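Local coordinates for protein viral interleukin-10 homolog (Human herpesvirus 5, PDB 1LQS) that mimics human interleukin-10, binding the human IL-10 receptor and triggering immunosuppressive signalling that the virus exploits to evade host immunity, at residues V38-L42 / Y85-K89; M66-R71 / Y103-R107. One frame throughout, in Å; residues are numbered along the deposited sequence.

Contact 1 (V38-L42 / Y85-K89); sequences VKPTL and YPGLK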
ATOM      1  N   VAL C  38      -8.537  32.653  15.700  1.00 39.68           N
ATOM      2  CA  VAL C  38      -9.612  33.009  14.800  1.00 39.89           C
ATOM      3  C   VAL C  38     -10.647  31.899  14.654  1.00 41.92           C
ATOM      4  O   VAL C  38     -11.600  32.013  13.876  1.00 42.71           O
ATOM      5  CB  VAL C  38      -9.001  33.368  13.421  1.00 40.78           C
ATOM      6  CG1 VAL C  38      -8.176  32.195  12.888  1.00 40.76           C
ATOM      7  CG2 VAL C  38     -10.092  33.721  12.432  1.00 43.66           C
ATOM      8  N   LYS C  39     -10.465  30.833  15.426  1.00 42.42           N
ATOM      9  CA  LYS C  39     -11.345  29.666  15.374  1.00 42.44           C
ATOM     10  C   LYS C  39     -12.828  30.003  15.544  1.00 43.21           C
ATOM     11  O   LYS C  39     -13.674  29.539  14.774  1.00 43.11           O
ATOM     12  CB  LYS C  39     -10.899  28.657  16.433  1.00 42.15           C
ATOM     13  CG  LYS C  39     -11.417  27.249  16.256  1.00 41.53           C
ATOM     14  CD  LYS C  39     -10.873  26.361  17.369  1.00 40.67           C
ATOM     15  CE  LYS C  39     -11.351  24.941  17.236  1.00 40.71           C
ATOM     16  NZ  LYS C  39     -11.270  24.260  18.537  1.00 40.45           N
ATOM     17  N   PRO C  40     -13.170  30.803  16.565  1.00 43.81           N
ATOM     18  CA  PRO C  40     -14.590  31.134  16.734  1.00 43.90           C
ATOM     19  C   PRO C  40     -15.232  31.881  15.555  1.00 42.90           C
ATOM     20  O   PRO C  40     -16.425  31.731  15.309  1.00 42.89           O
ATOM     21  CB  PRO C  40     -14.622  31.914  18.060  1.00 42.89           C
ATOM     22  CG  PRO C  40     -13.211  32.354  18.269  1.00 43.85           C
ATOM     23  CD  PRO C  40     -12.394  31.210  17.747  1.00 43.31           C
ATOM     24  N   THR C  41     -14.456  32.674  14.825  1.00 42.65           N
ATOM     25  CA  THR C  41     -15.012  33.363  13.665  1.00 42.71           C
ATOM     26  C   THR C  41     -15.259  32.349  12.541  1.00 44.38           C
ATOM     27  O   THR C  41     -16.397  32.170  12.090  1.00 46.35           O
ATOM     28  CB  THR C  41     -14.064  34.448  13.132  1.00 42.76           C
ATOM     29  OG1 THR C  41     -13.956  35.503  14.092  1.00 43.97           O
ATOM     30  CG2 THR C  41     -14.583  35.018  11.807  1.00 39.70           C
ATOM     31  N   LEU C  42     -14.197  31.673  12.104  1.00 43.89           N
ATOM     32  CA  LEU C  42     -14.295  30.691  11.028  1.00 43.36           C
ATOM     33  C   LEU C  42     -15.270  29.560  11.286  1.00 44.54           C
ATOM     34  O   LEU C  42     -15.773  28.966  10.334  1.00 46.53           O
ATOM     35  CB  LEU C  42     -12.923  30.079  10.701  1.00 41.15           C
ATOM     36  CG  LEU C  42     -11.820  31.035  10.234  1.00 40.46           C
ATOM     37  CD1 LEU C  42     -10.623  30.250   9.737  1.00 37.54           C
ATOM     38  CD2 LEU C  42     -12.358  31.923   9.135  1.00 39.39           C
ATOM     39  N   TYR C  85     -13.490  36.809   4.578  1.00 50.99           N
ATOM     40  CA  TYR C  85     -13.130  37.262   5.919  1.00 48.77           C
ATOM     41  C   TYR C  85     -12.089  38.376   5.870  1.00 50.19           C
ATOM     42  O   TYR C  85     -10.943  38.191   6.275  1.00 51.62           O
ATOM     43  CB  TYR C  85     -12.584  36.100   6.735  1.00 44.39           C
ATOM     44  CG  TYR C  85     -13.552  34.961   6.907  1.00 41.53           C
ATOM     45  CD1 TYR C  85     -13.408  33.777   6.187  1.00 40.56           C
ATOM     46  CD2 TYR C  85     -14.576  35.041   7.833  1.00 40.70           C
ATOM     47  CE1 TYR C  85     -14.251  32.701   6.399  1.00 39.38           C
ATOM     48  CE2 TYR C  85     -15.429  33.971   8.054  1.00 39.41           C
ATOM     49  CZ  TYR C  85     -15.264  32.806   7.343  1.00 39.82           C
ATOM     50  OH  TYR C  85     -16.099  31.742   7.611  1.00 40.44           O
ATOM     51  N   PRO C  86     -12.485  39.568   5.402  1.00 50.94           N
ATOM     52  CA  PRO C  86     -11.532  40.681   5.315  1.00 51.01           C
ATOM     53  C   PRO C  86     -10.806  41.026   6.618  1.00 50.16           C
ATOM     54  O   PRO C  86      -9.700  41.563   6.585  1.00 50.38           O
ATOM     55  CB  PRO C  86     -12.397  41.832   4.796  1.00 48.73           C
ATOM     56  CG  PRO C  86     -13.714  41.540   5.399  1.00 48.39           C
ATOM     57  CD  PRO C  86     -13.865  40.047   5.205  1.00 49.48           C
ATOM     58  N   GLY C  87     -11.418  40.714   7.755  1.00 48.92           N
ATOM     59  CA  GLY C  87     -10.784  41.020   9.027  1.00 50.39           C
ATOM     60  C   GLY C  87      -9.594  40.130   9.369  1.00 51.34           C
ATOM     61  O   GLY C  87      -8.589  40.600   9.901  1.00 49.76           O
ATOM     62  N   LEU C  88      -9.705  38.845   9.042  1.00 52.15           N
ATOM     63  CA  LEU C  88      -8.660  37.877   9.336  1.00 52.37           C
ATOM     64  C   LEU C  88      -7.596  37.771   8.259  1.00 52.56           C
ATOM     65  O   LEU C  88      -6.795  36.845   8.287  1.00 52.22           O
ATOM     66  CB  LEU C  88      -9.274  36.498   9.520  1.00 53.35           C
ATOM     67  CG  LEU C  88     -10.690  36.451  10.080  1.00 55.06           C
ATOM     68  CD1 LEU C  88     -11.269  35.072   9.818  1.00 55.98           C
ATOM     69  CD2 LEU C  88     -10.685  36.790  11.562  1.00 55.58           C
ATOM     70  N   LYS C  89      -7.571  38.698   7.309  1.00 53.07           N
ATOM     71  CA  LYS C  89      -6.577  38.611   6.246  1.00 53.66           C
ATOM     72  C   LYS C  89      -5.172  38.315   6.738  1.00 52.59           C
ATOM     73  O   LYS C  89      -4.471  37.489   6.158  1.00 54.19           O
ATOM     74  CB  LYS C  89      -6.562  39.877   5.390  1.00 55.23           C
ATOM     75  CG  LYS C  89      -7.395  39.744   4.111  1.00 59.62           C
ATOM     76  CD  LYS C  89      -7.178  40.917   3.145  1.00 61.10           C
ATOM     77  CE  LYS C  89      -5.776  40.908   2.534  1.00 61.59           C
ATOM     78  NZ  LYS C  89      -4.694  41.132   3.542  1.00 63.47           N
TER
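At one end of the helical bundle of this IL-10-type cytokine, Val38, Thr41 and Leu42 from the last turn of helix 25-42 meet Tyr85 and Leu88. The latter two lie in the short turn that joins helix 62-84 to helix 89-106. The contact is apolar.

The CD2 methyl of Leu42 meets both residues of the turn. It sits over one face of the Tyr85 ring, 3.5 Å from the ring centroid and 14° off the ring normal. That is a CH-pi contact. The CB of Leu42 does not point at the turn, but with CG anti to the carbonyl carbon (chi1 -60°) the branch bends over and brings CD2 to the ring. The Tyr85 CB points toward the helix, and the two side chains cross at a slant.

The same Leu42 methyl also touches Leu88 CD1. Here the chains run past each other in opposite senses. At 3.9 Å Leu88 CD1 meets Thr41 CG2 end to end. The Thr41 CG2 methyl is 4.0 Å from Tyr85 CD2, these two side chains again running in opposite directions. Leu88 thus meets Leu42 and Thr41 of the helix, with Val38 close by, though Val38 CG2 is modelled too near the Leu88 methyls for its exact place to carry weight.

Tyr85 is the first residue beyond helix 62-84, and Leu88 is the N-cap residue of helix 89-106. The contact therefore seats the connection between these two helices against the end of helix 25-42. Helix 135-140 of the second subunit adjoins the site: its Leu139 packs on Leu42 and its Arg136 on Tyr85.

Contact 2 (M66-R71 / Y103-R107); sequences MDWLLR and YKDMR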
ATOM      1  N   MET C  66      -3.484  14.015  -0.413  1.00 42.28           N
ATOM      2  CA  MET C  66      -2.786  14.958   0.446  1.00 42.53           C
ATOM      3  C   MET C  66      -2.263  16.119  -0.375  1.00 42.28           C
ATOM      4  O   MET C  66      -2.344  17.271   0.069  1.00 43.43           O
ATOM      5  CB  MET C  66      -1.621  14.275   1.178  1.00 43.22           C
ATOM      6  CG  MET C  66      -0.993  15.103   2.311  1.00 43.88           C
ATOM      7  SD  MET C  66      -2.018  15.244   3.820  1.00 42.85           S
ATOM      8  CE  MET C  66      -2.886  16.731   3.442  1.00 44.64           C
ATOM      9  N   ASP C  67      -1.734  15.824  -1.565  1.00 42.30           N
ATOM     10  CA  ASP C  67      -1.194  16.872  -2.437  1.00 41.33           C
ATOM     11  C   ASP C  67      -2.323  17.714  -2.970  1.00 40.85           C
ATOM     12  O   ASP C  67      -2.262  18.948  -2.932  1.00 42.55           O
ATOM     13  CB  ASP C  67      -0.426  16.295  -3.625  1.00 41.87           C
ATOM     14  CG  ASP C  67       0.459  17.345  -4.307  1.00 44.33           C
ATOM     15  OD1 ASP C  67       1.511  17.683  -3.719  1.00 44.75           O
ATOM     16  OD2 ASP C  67       0.105  17.841  -5.413  1.00 43.04           O
ATOM     17  N   TRP C  68      -3.356  17.044  -3.472  1.00 39.55           N
ATOM     18  CA  TRP C  68      -4.507  17.744  -4.008  1.00 37.56           C
ATOM     19  C   TRP C  68      -4.987  18.756  -2.998  1.00 36.06           C
ATOM     20  O   TRP C  68      -5.090  19.947  -3.316  1.00 35.77           O
ATOM     21  CB  TRP C  68      -5.660  16.785  -4.328  1.00 38.61           C
ATOM     22  CG  TRP C  68      -6.788  17.490  -5.029  1.00 39.36           C
ATOM     23  CD1 TRP C  68      -6.791  17.944  -6.319  1.00 39.30           C
ATOM     24  CD2 TRP C  68      -8.033  17.911  -4.456  1.00 39.30           C
ATOM     25  NE1 TRP C  68      -7.956  18.625  -6.582  1.00 39.92           N
ATOM     26  CE2 TRP C  68      -8.737  18.620  -5.456  1.00 40.23           C
ATOM     27  CE3 TRP C  68      -8.622  17.762  -3.194  1.00 40.77           C
ATOM     28  CZ2 TRP C  68     -10.002  19.183  -5.232  1.00 41.55           C
ATOM     29  CZ3 TRP C  68      -9.889  18.326  -2.972  1.00 42.11           C
ATOM     30  CH2 TRP C  68     -10.558  19.027  -3.989  1.00 42.00           C
ATOM     31  N   LEU C  69      -5.276  18.278  -1.784  1.00 34.28           N
ATOM     32  CA  LEU C  69      -5.766  19.139  -0.715  1.00 34.52           C
ATOM     33  C   LEU C  69      -4.885  20.344  -0.454  1.00 36.26           C
ATOM     34  O   LEU C  69      -5.355  21.488  -0.509  1.00 37.30           O
ATOM     35  CB  LEU C  69      -5.932  18.356   0.575  1.00 34.04           C
ATOM     36  CG  LEU C  69      -7.181  17.475   0.658  1.00 36.56           C
ATOM     37  CD1 LEU C  69      -7.309  16.911   2.079  1.00 32.40           C
ATOM     38  CD2 LEU C  69      -8.424  18.287   0.283  1.00 35.15           C
ATOM     39  N   LEU C  70      -3.608  20.094  -0.175  1.00 36.10           N
ATOM     40  CA  LEU C  70      -2.671  21.172   0.098  1.00 36.77           C
ATOM     41  C   LEU C  70      -2.618  22.216  -1.026  1.00 38.32           C
ATOM     42  O   LEU C  70      -2.501  23.424  -0.765  1.00 37.61           O
ATOM     43  CB  LEU C  70      -1.286  20.584   0.359  1.00 36.90           C
ATOM     44  CG  LEU C  70      -1.176  19.709   1.616  1.00 36.57           C
ATOM     45  CD1 LEU C  70       0.141  18.958   1.620  1.00 34.35           C
ATOM     46  CD2 LEU C  70      -1.300  20.577   2.854  1.00 35.41           C
ATOM     47  N   ARG C  71      -2.713  21.761  -2.274  1.00 38.75           N
ATOM     48  CA  ARG C  71      -2.681  22.687  -3.406  1.00 40.03           C
ATOM     49  C   ARG C  71      -3.973  23.489  -3.446  1.00 39.03           C
ATOM     50  O   ARG C  71      -3.973  24.693  -3.722  1.00 39.00           O
ATOM     51  CB  ARG C  71      -2.525  21.927  -4.728  1.00 41.70           C
ATOM     52  CG  ARG C  71      -1.108  21.574  -5.108  1.00 44.00           C
ATOM     53  CD  ARG C  71      -1.070  20.509  -6.211  1.00 44.83           C
ATOM     54  NE  ARG C  71       0.304  20.283  -6.650  1.00 47.83           N
ATOM     55  CZ  ARG C  71       0.992  21.135  -7.409  1.00 47.41           C
ATOM     56  NH1 ARG C  71       0.425  22.255  -7.818  1.00 48.98           N
ATOM     57  NH2 ARG C  71       2.250  20.883  -7.739  1.00 47.31           N
ATOM     58  N   TYR C 103       4.660  22.659   2.495  1.00 45.99           N
ATOM     59  CA  TYR C 103       4.550  22.056   1.166  1.00 44.89           C
ATOM     60  C   TYR C 103       5.869  21.988   0.406  1.00 45.50           C
ATOM     61  O   TYR C 103       6.199  20.955  -0.173  1.00 46.01           O
ATOM     62  CB  TYR C 103       3.537  22.812   0.309  1.00 43.68           C
ATOM     63  CG  TYR C 103       3.149  22.070  -0.958  1.00 41.82           C
ATOM     64  CD1 TYR C 103       2.521  20.827  -0.893  1.00 41.69           C
ATOM     65  CD2 TYR C 103       3.405  22.605  -2.212  1.00 39.87           C
ATOM     66  CE1 TYR C 103       2.161  20.138  -2.038  1.00 40.74           C
ATOM     67  CE2 TYR C 103       3.047  21.920  -3.364  1.00 40.65           C
ATOM     68  CZ  TYR C 103       2.423  20.685  -3.269  1.00 40.37           C
ATOM     69  OH  TYR C 103       2.056  20.001  -4.404  1.00 38.85           O
ATOM     70  N   LYS C 104       6.611  23.090   0.388  1.00 46.09           N
ATOM     71  CA  LYS C 104       7.891  23.125  -0.301  1.00 46.68           C
ATOM     72  C   LYS C 104       8.831  22.069   0.262  1.00 46.91           C
ATOM     73  O   LYS C 104       9.618  21.481  -0.479  1.00 48.01           O
ATOM     74  CB  LYS C 104       8.533  24.511  -0.178  1.00 48.36           C
ATOM     75  CG  LYS C 104       7.769  25.600  -0.934  1.00 51.77           C
ATOM     76  CD  LYS C 104       8.468  26.952  -0.867  1.00 53.91           C
ATOM     77  CE  LYS C 104       7.676  28.009  -1.629  1.00 54.58           C
ATOM     78  NZ  LYS C 104       8.292  29.368  -1.558  1.00 55.07           N
ATOM     79  N   ASP C 105       8.748  21.826   1.572  1.00 46.14           N
ATOM     80  CA  ASP C 105       9.594  20.819   2.214  1.00 44.69           C
ATOM     81  C   ASP C 105       9.109  19.395   1.985  1.00 44.42           C
ATOM     82  O   ASP C 105       9.908  18.468   1.932  1.00 44.41           O
ATOM     83  CB  ASP C 105       9.694  21.073   3.716  1.00 43.70           C
ATOM     84  CG  ASP C 105      10.802  22.037   4.068  1.00 44.40           C
ATOM     85  OD1 ASP C 105      11.058  22.215   5.283  1.00 42.11           O
ATOM     86  OD2 ASP C 105      11.410  22.613   3.127  1.00 43.37           O
ATOM     87  N   MET C 106       7.799  19.219   1.867  1.00 45.31           N
ATOM     88  CA  MET C 106       7.239  17.900   1.638  1.00 46.71           C
ATOM     89  C   MET C 106       7.551  17.357   0.234  1.00 48.64           C
ATOM     90  O   MET C 106       7.734  16.145   0.064  1.00 47.98           O
ATOM     91  CB  MET C 106       5.731  17.928   1.848  1.00 46.60           C
ATOM     92  CG  MET C 106       5.280  17.991   3.290  1.00 43.72           C
ATOM     93  SD  MET C 106       3.473  18.038   3.299  1.00 42.59           S
ATOM     94  CE  MET C 106       3.096  16.362   2.821  1.00 41.84           C
ATOM     95  N   ARG C 107       7.609  18.238  -0.768  1.00 49.96           N
ATOM     96  CA  ARG C 107       7.907  17.792  -2.128  1.00 52.67           C
ATOM     97  C   ARG C 107       9.405  17.702  -2.364  1.00 53.17           C
ATOM     98  O   ARG C 107       9.876  17.728  -3.497  1.00 54.73           O
ATOM     99  CB  ARG C 107       7.265  18.717  -3.162  1.00 53.78           C
ATOM    100  CG  ARG C 107       5.751  18.685  -3.118  1.00 58.09           C
ATOM    101  CD  ARG C 107       5.097  19.288  -4.350  1.00 60.46           C
ATOM    102  NE  ARG C 107       4.923  18.325  -5.440  1.00 63.60           N
ATOM    103  CZ  ARG C 107       5.828  18.064  -6.383  1.00 64.34           C
ATOM    104  NH1 ARG C 107       7.000  18.690  -6.388  1.00 64.97           N
ATOM    105  NH2 ARG C 107       5.554  17.186  -7.339  1.00 63.92           N
TER
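Tyr103 lies across the gap between two helices and brings its hydroxyl to Asp67. The side chains cross at about a right angle. The carboxylate carbon lies in the ring plane at the ring edge, with the carboxylate turned 39° from that plane. Tyr103 OH donates a hydrogen bond to Asp67 OD1, modelled at 2.5 Å. With CG anti to the backbone N (chi1 -167°), the phenol extends across to the other helix.

The other carboxylate oxygen is held from within its own helix. Arg71, one turn further on, forms a salt bridge from NE to Asp67 OD2 at 2.7 Å. It comes in on the syn side of the oxygen, almost in the guanidinium plane, but the donor is tilted out of the carboxylate plane and the bond is bent. The Arg71 guanidinium stands nearly upright to the Tyr103 ring, with the planes 86° apart. Arg107 completes the group. Its CG rests over one ring face of Tyr103, 3.9 Å above the plane. Its NE makes a long salt bridge of 3.9 Å to Asp67 OD1. Arg71 NH2 lies over one face of the Arg107 guanidinium, 4.4 Å from Arg107 NE. One carboxylate is therefore shared by a phenol and two arginines, and its charge probably offsets the closeness of the two cations.

Beside this polar group, Leu70 CD1 sits at the edge of the Tyr103 ring, 3.9 Å from Tyr103 CD1. The same methyl meets Met106 SD at 3.8 Å, the two side chains crossing almost squarely. Met66 CG touches the methyl end of Met106 more loosely. On this buried side, Tyr152 and Leu149 of the second subunit pack on Met66 and Met106.

A polar cluster beside an apolar seam joins helices 62-84 and 89-106, an antiparallel pair in the intertwined helical dimer of the IL-10 family.

How the contacts relate
From the N terminus, helix 25-42 supplies the first half of contact 1. A long loop leads to helix 62-84, whose early turns carry the first half of contact 2. The chain then reaches the turn at 85-89, where contact 1 closes. Helix 89-106 runs back, and its end closes contact 2. The segments alternate, so the two closures cross. Contact 1 ties helix 25-42 to the turn between the later helices; contact 2 joins those two helices at the far end of their hairpin. The contacts do not touch: their centres are 24 Å apart. Both also meet the second subunit.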